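PDB 5X2D: tegumental protein 20.8 kDa, which probably binds calcium through an EF-hand part and belongs to the tegumental-allergen-like family of Clonorchis sinensis, represented here by its dynein light chain-like domain. Local coordinates for residues Val9-Met14 with Ser78-Leu83; Met61-Ser66 with Ala87-Gln92; Arg24-Ile29 with Glu44-Phe49. All blocks are in the same frame, centred on the assembly; numbering follows the deposited sequence.

Interaction 1. Residues Val9-Met14 with Ser78-Leu83; sequences VISANM and SFQFEL
I10 and S11 both turn their backbone N-H groups onto the single carbonyl of Q80, a classic beta bulge that shifts the register of two antiparallel strands by one residue. The I10 N to Q80 O bond (2.6 Å) reaches the oxygen from 16° out of the carbonyl plane, whereas S11 N lies in that plane on a lone pair. Q80 N returns a bond to S11 O, and the N13 N to S78 O bond (2.6 Å) continues the pairing, followed by a weak one from S78 N to N13 O.

Apolar contacts gather on F79. V9 CG1 meets the ring at its edge, 3.8 Å from F79 CE1, and A12 CB approaches F79 CD1. M14 SD makes an oblique Met-aromatic contact with the F79 ring; the M14 chain bends at chi3 (-48°), which places CE against F79 CB. From the bulge, I10 CD1 reaches E82 CG at 3.6 Å, the side chains crossing at about a right angle.

On the side of the sheet that carries S11 and Q80, S11 OG lies against the aliphatic part of Q80, whose OE1 is hydrogen-bonded to Y67 OH. The backbone thus supplies the polar grip and fixes the register, while the side chains add mainly hydrophobic contact.

Interaction 2. Residues Met61-Ser66 with Ala87-Gln92; sequences MVVDGS and AYLFWQ
M61 pairs with L89 through two backbone hydrogen bonds, M61 N to L89 O (2.9 Å) and L89 N to M61 O (2.7 Å), and its side chain runs beside that of L89, pointing the same way. At the base, M61 CB meets L89 CB at 4.2 Å. CG is anti to the backbone N (chi1 173°) and the chain stays extended to SD; the bend at chi3 (55°) then turns CE toward strand 87-92. The M61 CE methyl does most of the touching: it reaches L89 CD2 at 3.5 Å and also comes up to the six-membered ring of W91, obliquely, with W91 CH2 nearest.

V63 N to A87 O and A87 N to V63 O close a second hydrogen-bonded pair. Between the two, V62 and Y88 point to the other side of the sheet, where V62 CG2 lies 3.6 Å from Y88 CD2.

That side faces helix 36-54, where V62 packs on T43 and F90 on L46; within the sheet the Y88 ring meets that of F81 on strand 78-83. Residues 61-66 also pair antiparallel with a strand of the second subunit, whose own M61 touches M61 here, so strand 58-63 carries the sheet across the dimer interface.

Interaction 3. Residues Arg24-Ile29 with Glu44-Phe49; sequences RETIPI and ENLKSF
E25 lays its side chain over one face of the F49 ring, and this overlap forms the main part of the contact between helices 16-29 and 36-54. The two side chains slide past each other in opposite directions, each reaching toward the other's helix. E25 CB stands nearest F49 CZ, at 3.6 Å. E25 CG lies 3.5 Å from the centroid of the F49 ring and 17° off its normal, a CH-pi contact over the face. The bend at chi2 (75°) puts CD back over the F49 CD1 side, and the carboxylate spreads there nearly flat, its plane 8° from that of the ring. E25 OE1 is 3.5 Å from F49 CE1, and the atom of the F49 ring nearest to E25 OE2 is CD1. The carboxylate is therefore stacked on the aromatic face and does not point at its edge; the methylene provides the favourable part, while the negative charge over the pi face is probably somewhat unfavourable.

L46 contributes CD2, which approaches T26 OG1 at 4.0 Å, the two side chains crossing at about a right angle. This is a packing contact with a methyl; the hydrogen bond of T26 OG1 goes to I22 O, one turn earlier in its own helix. Further along, I29 CD1 lies 4.4 Å from L46 CD2, and the I29 side chain slides past that of N45 in the opposite direction.

The segment axes run antiparallel 10.9 Å apart, so the side chains have to reach across, and no hydrogen bond joins the two segments. Behind them, T26 packs on F81 and L46 on V60, both residues of the sheet. Two antiparallel helices lying side by side on one face of an antiparallel sheet are characteristic of the dynein light chain fold, to which this domain belongs.

How the interactions relate
From the N terminus, strand 7-13 opens interaction 1, and the chain then passes through helices 16-29 and 36-54, which interaction 3 ties into a helical hairpin. Interaction 1 closes only when strand 78-83 returns to residues 9-14, so its long loop contains interaction 3 whole. Strand 58-63 opens interaction 2 within that loop, but its partner, strand 87-92, comes after it, so interactions 1 and 2 cross. They join in one sheet through F79 O to F90 N and F81 O to Y88 N. The helices rest on this sheet: I27 meets L83, while L46 meets Y88 and F90. Interactions 2 and 3 both touch the second subunit.

Interaction 1. Residues Val9-Met14 with Ser78-Leu83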
ATOM      1  N   VAL A   9       8.739  -6.929 -12.404  1.00 85.04           N
ATOM      2  CA  VAL A   9       9.123  -5.926 -11.436  1.00 81.26           C
ATOM      3  C   VAL A   9       8.422  -4.596 -11.719  1.00 80.93           C
ATOM      4  O   VAL A   9       8.423  -4.110 -12.850  1.00 83.18           O
ATOM      5  CB  VAL A   9      10.649  -5.717 -11.435  1.00 80.06           C
ATOM      6  CG1 VAL A   9      11.055  -4.783 -10.288  1.00 76.32           C
ATOM      7  CG2 VAL A   9      11.347  -7.045 -11.291  1.00 81.42           C
ATOM      8  N   ILE A  10       7.703  -4.100 -10.720  1.00 79.47           N
ATOM      9  CA  ILE A  10       7.165  -2.738 -10.697  1.00 78.88           C
ATOM     10  C   ILE A  10       8.158  -1.666 -10.170  1.00 83.11           C
ATOM     11  O   ILE A  10       8.269  -0.577 -10.729  1.00 85.41           O
ATOM     12  CB  ILE A  10       5.897  -2.688  -9.835  1.00 83.48           C
ATOM     13  CG1 ILE A  10       4.924  -3.803 -10.249  1.00 86.31           C
ATOM     14  CG2 ILE A  10       5.290  -1.281  -9.855  1.00 79.65           C
ATOM     15  CD1 ILE A  10       3.852  -4.083  -9.187  1.00 88.34           C
ATOM     16  N   SER A  11       8.802  -1.947  -9.037  1.00 81.90           N
ATOM     17  CA  SER A  11       9.818  -1.054  -8.471  1.00 69.96           C
ATOM     18  C   SER A  11      10.768  -1.811  -7.553  1.00 68.31           C
ATOM     19  O   SER A  11      10.405  -2.821  -6.944  1.00 72.75           O
ATOM     20  CB  SER A  11       9.186   0.099  -7.695  1.00 68.38           C
ATOM     21  OG  SER A  11       8.370  -0.373  -6.623  1.00 78.28           O
ATOM     22  N   ALA A  12      11.993  -1.323  -7.443  1.00 67.21           N
ATOM     23  CA  ALA A  12      12.909  -1.960  -6.536  1.00 66.23           C
ATOM     24  C   ALA A  12      13.872  -0.952  -5.931  1.00 64.49           C
ATOM     25  O   ALA A  12      14.427  -0.108  -6.628  1.00 80.38           O
ATOM     26  CB  ALA A  12      13.660  -3.081  -7.258  1.00 68.59           C
ATOM     27  N   ASN A  13      14.057  -1.009  -4.624  1.00 68.76           N
ATOM     28  CA  ASN A  13      15.287  -0.488  -4.080  1.00 68.99           C
ATOM     29  C   ASN A  13      15.949  -1.650  -3.384  1.00 71.70           C
ATOM     30  O   ASN A  13      15.710  -1.880  -2.190  1.00 78.13           O
ATOM     31  CB  ASN A  13      14.991   0.676  -3.140  1.00 67.42           C
ATOM     32  CG  ASN A  13      16.218   1.426  -2.736  1.00 70.39           C
ATOM     33  OD1 ASN A  13      17.344   1.042  -3.074  1.00 75.31           O
ATOM     34  ND2 ASN A  13      16.015   2.529  -2.018  1.00 69.41           N
ATOM     35  N   MET A  14      16.866  -2.301  -4.090  1.00 72.83           N
ATOM     36  CA  MET A  14      17.297  -3.621  -3.678  1.00 70.96           C
ATOM     37  C   MET A  14      18.290  -4.217  -4.682  1.00 78.33           C
ATOM     38  O   MET A  14      18.305  -3.843  -5.867  1.00 78.85           O
ATOM     39  CB  MET A  14      16.044  -4.507  -3.531  1.00 69.89           C
ATOM     40  CG  MET A  14      16.249  -5.879  -2.932  1.00 73.14           C
ATOM     41  SD  MET A  14      14.693  -6.678  -2.435  1.00 80.47           S
ATOM     42  CE  MET A  14      13.856  -5.385  -1.513  1.00 69.69           C
ATOM     43  N   SER A  78      12.712  -1.668  -0.698  1.00 57.36           N
ATOM     44  CA  SER A  78      11.371  -1.882  -1.148  1.00 57.60           C
ATOM     45  C   SER A  78      11.388  -2.567  -2.495  1.00 78.16           C
ATOM     46  O   SER A  78      12.155  -2.207  -3.398  1.00 80.71           O
ATOM     47  CB  SER A  78      10.583  -0.572  -1.166  1.00 57.84           C
ATOM     48  OG  SER A  78      11.087   0.353  -2.082  1.00 77.32           O
ATOM     49  N   PHE A  79      10.535  -3.571  -2.624  1.00 70.76           N
ATOM     50  CA  PHE A  79      10.459  -4.360  -3.837  1.00 70.77           C
ATOM     51  C   PHE A  79       8.993  -4.463  -4.228  1.00 73.62           C
ATOM     52  O   PHE A  79       8.148  -4.698  -3.363  1.00 68.98           O
ATOM     53  CB  PHE A  79      11.081  -5.732  -3.576  1.00 66.60           C
ATOM     54  CG  PHE A  79      11.122  -6.638  -4.762  1.00 73.26           C
ATOM     55  CD1 PHE A  79      11.106  -6.130  -6.054  1.00 78.95           C
ATOM     56  CD2 PHE A  79      11.228  -8.014  -4.575  1.00 71.66           C
ATOM     57  CE1 PHE A  79      11.180  -6.985  -7.149  1.00 77.21           C
ATOM     58  CE2 PHE A  79      11.302  -8.875  -5.651  1.00 67.54           C
ATOM     59  CZ  PHE A  79      11.288  -8.359  -6.951  1.00 69.77           C
ATOM     60  N   GLN A  80       8.663  -4.256  -5.499  1.00 72.66           N
ATOM     61  CA  GLN A  80       7.258  -4.360  -5.893  1.00 77.05           C
ATOM     62  C   GLN A  80       7.135  -5.124  -7.199  1.00 77.62           C
ATOM     63  O   GLN A  80       7.635  -4.667  -8.204  1.00 79.21           O
ATOM     64  CB  GLN A  80       6.620  -2.969  -6.023  1.00 74.51           C
ATOM     65  CG  GLN A  80       6.619  -2.161  -4.727  1.00 63.05           C
ATOM     66  CD  GLN A  80       5.848  -0.863  -4.836  1.00 64.29           C
ATOM     67  OE1 GLN A  80       5.173  -0.614  -5.820  1.00 85.88           O
ATOM     68  NE2 GLN A  80       6.004   0.001  -3.850  1.00 77.23           N
ATOM     69  N   PHE A  81       6.457  -6.271  -7.192  1.00 76.71           N
ATOM     70  CA  PHE A  81       6.395  -7.120  -8.379  1.00 66.85           C
ATOM     71  C   PHE A  81       5.064  -7.839  -8.538  1.00 75.86           C
ATOM     72  O   PHE A  81       4.414  -8.186  -7.543  1.00 69.20           O
ATOM     73  CB  PHE A  81       7.511  -8.163  -8.339  1.00 65.83           C
ATOM     74  CG  PHE A  81       7.348  -9.186  -7.252  1.00 70.59           C
ATOM     75  CD1 PHE A  81       7.843  -8.945  -5.964  1.00 72.65           C
ATOM     76  CD2 PHE A  81       6.699 -10.389  -7.501  1.00 67.18           C
ATOM     77  CE1 PHE A  81       7.683  -9.888  -4.950  1.00 75.58           C
ATOM     78  CE2 PHE A  81       6.536 -11.342  -6.485  1.00 73.30           C
ATOM     79  CZ  PHE A  81       7.030 -11.091  -5.214  1.00 75.68           C
ATOM     80  N   GLU A  82       4.701  -8.113  -9.795  1.00 92.77           N
ATOM     81  CA  GLU A  82       3.463  -8.827 -10.152  1.00 92.60           C
ATOM     82  C   GLU A  82       3.782 -10.282 -10.458  1.00 88.11           C
ATOM     83  O   GLU A  82       4.660 -10.573 -11.260  1.00100.25           O
ATOM     84  CB  GLU A  82       2.775  -8.207 -11.377  1.00 96.61           C
ATOM     85  CG  GLU A  82       2.441  -6.728 -11.266  1.00108.67           C
ATOM     86  CD  GLU A  82       1.766  -6.184 -12.519  1.00126.74           C
ATOM     87  OE1 GLU A  82       1.353  -6.994 -13.384  1.00132.89           O
ATOM     88  OE2 GLU A  82       1.656  -4.942 -12.641  1.00131.29           O
ATOM     89  N   LEU A  83       3.101 -11.189  -9.782  1.00 76.56           N
ATOM     90  CA  LEU A  83       3.230 -12.610 -10.070  1.00 84.74           C
ATOM     91  C   LEU A  83       1.831 -13.184 -10.347  1.00 95.56           C
ATOM     92  O   LEU A  83       0.965 -13.247  -9.445  1.00 82.97           O
ATOM     93  CB  LEU A  83       3.918 -13.338  -8.915  1.00 82.67           C
ATOM     94  CG  LEU A  83       4.096 -14.855  -8.990  1.00 86.27           C
ATOM     95  CD1 LEU A  83       5.287 -15.197  -9.863  1.00 89.78           C
ATOM     96  CD2 LEU A  83       4.295 -15.401  -7.582  1.00 84.82           C
TER

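Interaction 2. Residues Met61-Ser66 with Ala87-Gln92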
ATOM      1  N   MET A  61       2.368  -6.127   1.468  1.00 80.51           N
ATOM      2  CA  MET A  61       1.014  -5.880   1.020  1.00 81.67           C
ATOM      3  C   MET A  61       0.759  -6.607  -0.289  1.00 81.49           C
ATOM      4  O   MET A  61       1.533  -6.480  -1.236  1.00 94.92           O
ATOM      5  CB  MET A  61       0.763  -4.384   0.865  1.00 68.35           C
ATOM      6  CG  MET A  61      -0.574  -4.066   0.244  1.00 70.08           C
ATOM      7  SD  MET A  61      -0.856  -2.301   0.291  1.00 80.07           S
ATOM      8  CE  MET A  61       0.600  -1.737  -0.522  1.00 88.95           C
ATOM      9  N   VAL A  62      -0.304  -7.399  -0.325  1.00 78.91           N
ATOM     10  CA  VAL A  62      -0.697  -8.110  -1.535  1.00 83.48           C
ATOM     11  C   VAL A  62      -1.963  -7.490  -2.125  1.00 84.87           C
ATOM     12  O   VAL A  62      -2.917  -7.221  -1.400  1.00 76.54           O
ATOM     13  CB  VAL A  62      -0.928  -9.611  -1.246  1.00 87.28           C
ATOM     14  CG1 VAL A  62      -1.224 -10.374  -2.532  1.00 89.92           C
ATOM     15  CG2 VAL A  62       0.283 -10.204  -0.519  1.00 88.67           C
ATOM     16  N   VAL A  63      -1.968  -7.256  -3.433  1.00 83.99           N
ATOM     17  CA  VAL A  63      -3.121  -6.646  -4.098  1.00 87.95           C
ATOM     18  C   VAL A  63      -3.653  -7.446  -5.284  1.00 96.08           C
ATOM     19  O   VAL A  63      -2.885  -7.948  -6.110  1.00112.46           O
ATOM     20  CB  VAL A  63      -2.806  -5.217  -4.584  1.00 86.31           C
ATOM     21  CG1 VAL A  63      -3.999  -4.623  -5.355  1.00 91.65           C
ATOM     22  CG2 VAL A  63      -2.451  -4.355  -3.422  1.00 79.58           C
ATOM     23  N   ASP A  64      -4.977  -7.550  -5.358  1.00112.08           N
ATOM     24  CA  ASP A  64      -5.670  -8.124  -6.510  1.00104.29           C
ATOM     25  C   ASP A  64      -6.374  -6.954  -7.186  1.00104.78           C
ATOM     26  O   ASP A  64      -7.492  -6.601  -6.829  1.00105.99           O
ATOM     27  CB  ASP A  64      -6.678  -9.166  -6.001  1.00107.11           C
ATOM     28  CG  ASP A  64      -6.973 -10.286  -6.992  1.00125.22           C
ATOM     29  OD1 ASP A  64      -7.168 -10.031  -8.205  1.00118.99           O
ATOM     30  OD2 ASP A  64      -7.025 -11.447  -6.529  1.00122.91           O
ATOM     31  N   GLY A  65      -5.755  -6.405  -8.222  1.00104.22           N
ATOM     32  CA  GLY A  65      -6.233  -5.143  -8.750  1.00104.25           C
ATOM     33  C   GLY A  65      -5.144  -4.201  -9.244  1.00101.92           C
ATOM     34  O   GLY A  65      -3.993  -4.585  -9.449  1.00102.23           O
ATOM     35  N   SER A  66      -5.517  -2.934  -9.380  1.00103.36           N
ATOM     36  CA  SER A  66      -4.671  -1.900  -9.955  1.00101.75           C
ATOM     37  C   SER A  66      -4.496  -0.767  -8.941  1.00104.23           C
ATOM     38  O   SER A  66      -5.401  -0.510  -8.164  1.00101.33           O
ATOM     39  CB  SER A  66      -5.295  -1.391 -11.253  1.00108.39           C
ATOM     40  OG  SER A  66      -4.801  -0.116 -11.603  1.00118.43           O
ATOM     41  N   ALA A  87      -0.208  -8.395  -7.359  1.00106.73           N
ATOM     42  CA  ALA A  87       0.969  -7.607  -6.983  1.00 94.07           C
ATOM     43  C   ALA A  87       1.384  -7.846  -5.550  1.00 83.94           C
ATOM     44  O   ALA A  87       0.543  -8.031  -4.665  1.00 77.26           O
ATOM     45  CB  ALA A  87       0.718  -6.116  -7.203  1.00 89.45           C
ATOM     46  N   TYR A  88       2.696  -7.797  -5.332  1.00 79.42           N
ATOM     47  CA  TYR A  88       3.288  -7.967  -4.019  1.00 71.21           C
ATOM     48  C   TYR A  88       4.167  -6.771  -3.696  1.00 79.19           C
ATOM     49  O   TYR A  88       5.090  -6.447  -4.446  1.00 95.08           O
ATOM     50  CB  TYR A  88       4.091  -9.272  -3.956  1.00 82.43           C
ATOM     51  CG  TYR A  88       3.225 -10.497  -4.145  1.00 91.18           C
ATOM     52  CD1 TYR A  88       2.928 -10.972  -5.417  1.00100.12           C
ATOM     53  CD2 TYR A  88       2.659 -11.153  -3.050  1.00 91.81           C
ATOM     54  CE1 TYR A  88       2.121 -12.078  -5.594  1.00103.48           C
ATOM     55  CE2 TYR A  88       1.847 -12.260  -3.219  1.00101.47           C
ATOM     56  CZ  TYR A  88       1.580 -12.719  -4.496  1.00110.69           C
ATOM     57  OH  TYR A  88       0.765 -13.822  -4.680  1.00123.73           O
ATOM     58  N   LEU A  89       3.876  -6.098  -2.593  1.00 76.94           N
ATOM     59  CA  LEU A  89       4.672  -4.950  -2.181  1.00 77.56           C
ATOM     60  C   LEU A  89       5.463  -5.263  -0.904  1.00 78.83           C
ATOM     61  O   LEU A  89       4.886  -5.686   0.114  1.00 75.89           O
ATOM     62  CB  LEU A  89       3.780  -3.714  -1.964  1.00 76.67           C
ATOM     63  CG  LEU A  89       3.233  -3.029  -3.218  1.00 78.68           C
ATOM     64  CD1 LEU A  89       1.964  -3.708  -3.633  1.00 77.10           C
ATOM     65  CD2 LEU A  89       3.000  -1.542  -3.029  1.00 74.06           C
ATOM     66  N   PHE A  90       6.779  -5.072  -0.959  1.00 74.23           N
ATOM     67  CA  PHE A  90       7.608  -5.224   0.232  1.00 79.20           C
ATOM     68  C   PHE A  90       8.212  -3.892   0.653  1.00 84.40           C
ATOM     69  O   PHE A  90       8.729  -3.143  -0.188  1.00 83.85           O
ATOM     70  CB  PHE A  90       8.715  -6.255   0.010  1.00 67.16           C
ATOM     71  CG  PHE A  90       8.199  -7.660  -0.161  1.00 74.68           C
ATOM     72  CD1 PHE A  90       7.551  -8.044  -1.345  1.00 74.93           C
ATOM     73  CD2 PHE A  90       8.334  -8.596   0.860  1.00 67.91           C
ATOM     74  CE1 PHE A  90       7.071  -9.343  -1.515  1.00 80.18           C
ATOM     75  CE2 PHE A  90       7.854  -9.897   0.705  1.00 87.25           C
ATOM     76  CZ  PHE A  90       7.218 -10.272  -0.488  1.00 85.84           C
ATOM     77  N   TRP A  91       8.118  -3.611   1.954  1.00 78.44           N
ATOM     78  CA  TRP A  91       8.764  -2.473   2.599  1.00 82.03           C
ATOM     79  C   TRP A  91       9.445  -2.932   3.863  1.00 78.21           C
ATOM     80  O   TRP A  91       8.774  -3.387   4.781  1.00 84.98           O
ATOM     81  CB  TRP A  91       7.766  -1.393   3.026  1.00 93.46           C
ATOM     82  CG  TRP A  91       7.030  -0.668   1.974  1.00107.32           C
ATOM     83  CD1 TRP A  91       7.554   0.137   1.009  1.00107.31           C
ATOM     84  CD2 TRP A  91       5.607  -0.623   1.812  1.00118.00           C
ATOM     85  NE1 TRP A  91       6.545   0.666   0.238  1.00114.60           N
ATOM     86  CE2 TRP A  91       5.340   0.213   0.710  1.00115.80           C
ATOM     87  CE3 TRP A  91       4.534  -1.215   2.489  1.00123.55           C
ATOM     88  CZ2 TRP A  91       4.049   0.470   0.265  1.00109.70           C
ATOM     89  CZ3 TRP A  91       3.257  -0.958   2.048  1.00120.51           C
ATOM     90  CH2 TRP A  91       3.027  -0.117   0.949  1.00115.49           C
ATOM     91  N   GLN A  92      10.745  -2.725   3.975  1.00 71.64           N
ATOM     92  CA  GLN A  92      11.389  -2.882   5.261  1.00 66.74           C
ATOM     93  C   GLN A  92      11.072  -1.628   6.070  1.00 67.85           C
ATOM     94  O   GLN A  92      11.316  -0.537   5.617  1.00 68.19           O
ATOM     95  CB  GLN A  92      12.871  -3.076   5.063  1.00 67.03           C
ATOM     96  CG  GLN A  92      13.677  -3.158   6.312  1.00 74.52           C
ATOM     97  CD  GLN A  92      15.145  -3.319   5.996  1.00 81.37           C
ATOM     98  OE1 GLN A  92      15.691  -2.626   5.117  1.00 69.84           O
ATOM     99  NE2 GLN A  92      15.789  -4.265   6.670  1.00 91.97           N
TER

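Interaction 3. Residues Arg24-Ile29 with Glu44-Phe49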
ATOM      1  N   ARG A  24      12.085 -16.745  -5.062  1.00102.54           N
ATOM      2  CA  ARG A  24      12.203 -18.114  -4.572  1.00115.23           C
ATOM      3  C   ARG A  24      11.203 -18.506  -3.480  1.00113.89           C
ATOM      4  O   ARG A  24      10.580 -19.560  -3.558  1.00117.76           O
ATOM      5  CB  ARG A  24      13.620 -18.297  -4.022  1.00128.22           C
ATOM      6  CG  ARG A  24      14.509 -19.291  -4.746  1.00138.50           C
ATOM      7  CD  ARG A  24      14.171 -20.718  -4.338  1.00149.86           C
ATOM      8  NE  ARG A  24      15.135 -21.679  -4.871  1.00153.94           N
ATOM      9  CZ  ARG A  24      15.182 -22.964  -4.528  1.00154.67           C
ATOM     10  NH1 ARG A  24      14.304 -23.455  -3.664  1.00158.04           N
ATOM     11  NH2 ARG A  24      16.095 -23.761  -5.066  1.00150.75           N
ATOM     12  N   GLU A  25      11.057 -17.661  -2.464  1.00 98.78           N
ATOM     13  CA  GLU A  25      10.184 -17.973  -1.347  1.00 94.45           C
ATOM     14  C   GLU A  25       8.716 -17.781  -1.724  1.00102.29           C
ATOM     15  O   GLU A  25       7.841 -18.531  -1.277  1.00114.11           O
ATOM     16  CB  GLU A  25      10.558 -17.101  -0.132  1.00 94.62           C
ATOM     17  CG  GLU A  25       9.670 -17.271   1.090  1.00 95.36           C
ATOM     18  CD  GLU A  25       9.953 -18.578   1.831  1.00106.38           C
ATOM     19  OE1 GLU A  25      10.922 -19.289   1.443  1.00105.05           O
ATOM     20  OE2 GLU A  25       9.221 -18.879   2.812  1.00107.48           O
ATOM     21  N   THR A  26       8.461 -16.791  -2.576  1.00 91.79           N
ATOM     22  CA  THR A  26       7.098 -16.412  -2.958  1.00 89.20           C
ATOM     23  C   THR A  26       6.390 -17.328  -3.966  1.00 88.19           C
ATOM     24  O   THR A  26       5.303 -17.827  -3.702  1.00 89.94           O
ATOM     25  CB  THR A  26       7.109 -15.011  -3.576  1.00 91.69           C
ATOM     26  OG1 THR A  26       7.606 -14.087  -2.615  1.00 94.71           O
ATOM     27  CG2 THR A  26       5.730 -14.582  -4.019  1.00 93.36           C
ATOM     28  N   ILE A  27       7.035 -17.579  -5.099  1.00 89.11           N
ATOM     29  CA  ILE A  27       6.371 -18.222  -6.226  1.00 99.78           C
ATOM     30  C   ILE A  27       5.765 -19.591  -5.911  1.00109.42           C
ATOM     31  O   ILE A  27       4.680 -19.903  -6.399  1.00108.28           O
ATOM     32  CB  ILE A  27       7.321 -18.377  -7.433  1.00 92.66           C
ATOM     33  CG1 ILE A  27       7.899 -17.031  -7.831  1.00 89.51           C
ATOM     34  CG2 ILE A  27       6.575 -18.869  -8.632  1.00 95.87           C
ATOM     35  CD1 ILE A  27       9.083 -17.158  -8.722  1.00 89.83           C
ATOM     36  N   PRO A  28       6.456 -20.426  -5.114  1.00121.52           N
ATOM     37  CA  PRO A  28       5.738 -21.672  -4.816  1.00125.16           C
ATOM     38  C   PRO A  28       4.488 -21.522  -3.932  1.00121.74           C
ATOM     39  O   PRO A  28       3.467 -22.124  -4.265  1.00135.33           O
ATOM     40  CB  PRO A  28       6.805 -22.523  -4.110  1.00121.29           C
ATOM     41  CG  PRO A  28       7.819 -21.545  -3.614  1.00118.69           C
ATOM     42  CD  PRO A  28       7.856 -20.480  -4.657  1.00117.67           C
ATOM     43  N   ILE A  29       4.541 -20.755  -2.847  1.00106.09           N
ATOM     44  CA  ILE A  29       3.400 -20.738  -1.932  1.00113.14           C
ATOM     45  C   ILE A  29       2.365 -19.630  -2.181  1.00119.29           C
ATOM     46  O   ILE A  29       1.261 -19.683  -1.630  1.00120.07           O
ATOM     47  CB  ILE A  29       3.863 -20.653  -0.456  1.00109.80           C
ATOM     48  CG1 ILE A  29       4.769 -19.443  -0.222  1.00 98.21           C
ATOM     49  CG2 ILE A  29       4.629 -21.910  -0.082  1.00114.16           C
ATOM     50  CD1 ILE A  29       4.988 -19.129   1.242  1.00 92.11           C
ATOM     51  N   GLU A  44       1.654 -12.687   6.140  1.00 85.57           N
ATOM     52  CA  GLU A  44       2.354 -12.880   7.405  1.00 84.95           C
ATOM     53  C   GLU A  44       3.523 -13.866   7.321  1.00 91.45           C
ATOM     54  O   GLU A  44       4.589 -13.548   7.852  1.00 91.60           O
ATOM     55  CB  GLU A  44       1.369 -13.312   8.511  1.00 79.79           C
ATOM     56  CG  GLU A  44       0.555 -12.154   9.100  1.00 66.98           C
ATOM     57  CD  GLU A  44       1.405 -11.173   9.906  1.00 83.68           C
ATOM     58  OE1 GLU A  44       2.552 -11.534  10.252  1.00 92.96           O
ATOM     59  OE2 GLU A  44       0.946 -10.034  10.195  1.00 85.40           O
ATOM     60  N   ASN A  45       3.401 -15.007   6.632  1.00102.60           N
ATOM     61  CA  ASN A  45       4.604 -15.843   6.537  1.00112.90           C
ATOM     62  C   ASN A  45       5.563 -15.315   5.462  1.00109.09           C
ATOM     63  O   ASN A  45       6.699 -15.781   5.384  1.00110.73           O
ATOM     64  CB  ASN A  45       4.335 -17.345   6.264  1.00122.39           C
ATOM     65  CG  ASN A  45       3.277 -17.604   5.209  1.00134.44           C
ATOM     66  OD1 ASN A  45       2.112 -17.803   5.509  1.00136.53           O
ATOM     67  ND2 ASN A  45       3.688 -17.570   3.955  1.00138.65           N
ATOM     68  N   LEU A  46       5.125 -14.351   4.649  1.00 96.35           N
ATOM     69  CA  LEU A  46       6.057 -13.621   3.788  1.00 79.52           C
ATOM     70  C   LEU A  46       6.840 -12.569   4.585  1.00 86.17           C
ATOM     71  O   LEU A  46       8.068 -12.465   4.459  1.00 84.31           O
ATOM     72  CB  LEU A  46       5.324 -12.966   2.607  1.00 64.53           C
ATOM     73  CG  LEU A  46       4.918 -13.879   1.438  1.00 69.69           C
ATOM     74  CD1 LEU A  46       4.472 -13.050   0.247  1.00 65.04           C
ATOM     75  CD2 LEU A  46       6.047 -14.836   1.042  1.00 69.84           C
ATOM     76  N   LYS A  47       6.117 -11.786   5.387  1.00 84.47           N
ATOM     77  CA  LYS A  47       6.733 -10.851   6.319  1.00 83.63           C
ATOM     78  C   LYS A  47       7.729 -11.595   7.189  1.00 94.58           C
ATOM     79  O   LYS A  47       8.887 -11.197   7.329  1.00 97.87           O
ATOM     80  CB  LYS A  47       5.693 -10.165   7.217  1.00 70.42           C
ATOM     81  CG  LYS A  47       6.298  -9.171   8.217  1.00 62.73           C
ATOM     82  CD  LYS A  47       5.673  -9.295   9.620  1.00 68.39           C
ATOM     83  CE  LYS A  47       5.552  -7.950  10.340  1.00 60.11           C
ATOM     84  NZ  LYS A  47       6.798  -7.148  10.364  1.00 63.61           N
ATOM     85  N   SER A  48       7.261 -12.688   7.776  1.00101.85           N
ATOM     86  CA  SER A  48       8.072 -13.444   8.706  1.00101.96           C
ATOM     87  C   SER A  48       9.267 -14.068   7.995  1.00 99.41           C
ATOM     88  O   SER A  48      10.269 -14.384   8.639  1.00104.45           O
ATOM     89  CB  SER A  48       7.236 -14.516   9.398  1.00105.18           C
ATOM     90  OG  SER A  48       8.046 -15.287  10.262  1.00110.53           O
ATOM     91  N   PHE A  49       9.164 -14.243   6.675  1.00 90.45           N
ATOM     92  CA  PHE A  49      10.314 -14.675   5.878  1.00 89.91           C
ATOM     93  C   PHE A  49      11.370 -13.592   5.752  1.00 92.53           C
ATOM     94  O   PHE A  49      12.560 -13.848   5.929  1.00 90.49           O
ATOM     95  CB  PHE A  49       9.903 -15.081   4.464  1.00 85.36           C
ATOM     96  CG  PHE A  49      11.076 -15.275   3.535  1.00 85.31           C
ATOM     97  CD1 PHE A  49      11.805 -16.460   3.556  1.00 92.22           C
ATOM     98  CD2 PHE A  49      11.463 -14.269   2.656  1.00 80.24           C
ATOM     99  CE1 PHE A  49      12.892 -16.649   2.703  1.00 96.03           C
ATOM    100  CE2 PHE A  49      12.555 -14.448   1.797  1.00 84.09           C
ATOM    101  CZ  PHE A  49      13.269 -15.637   1.823  1.00 91.02           C
TER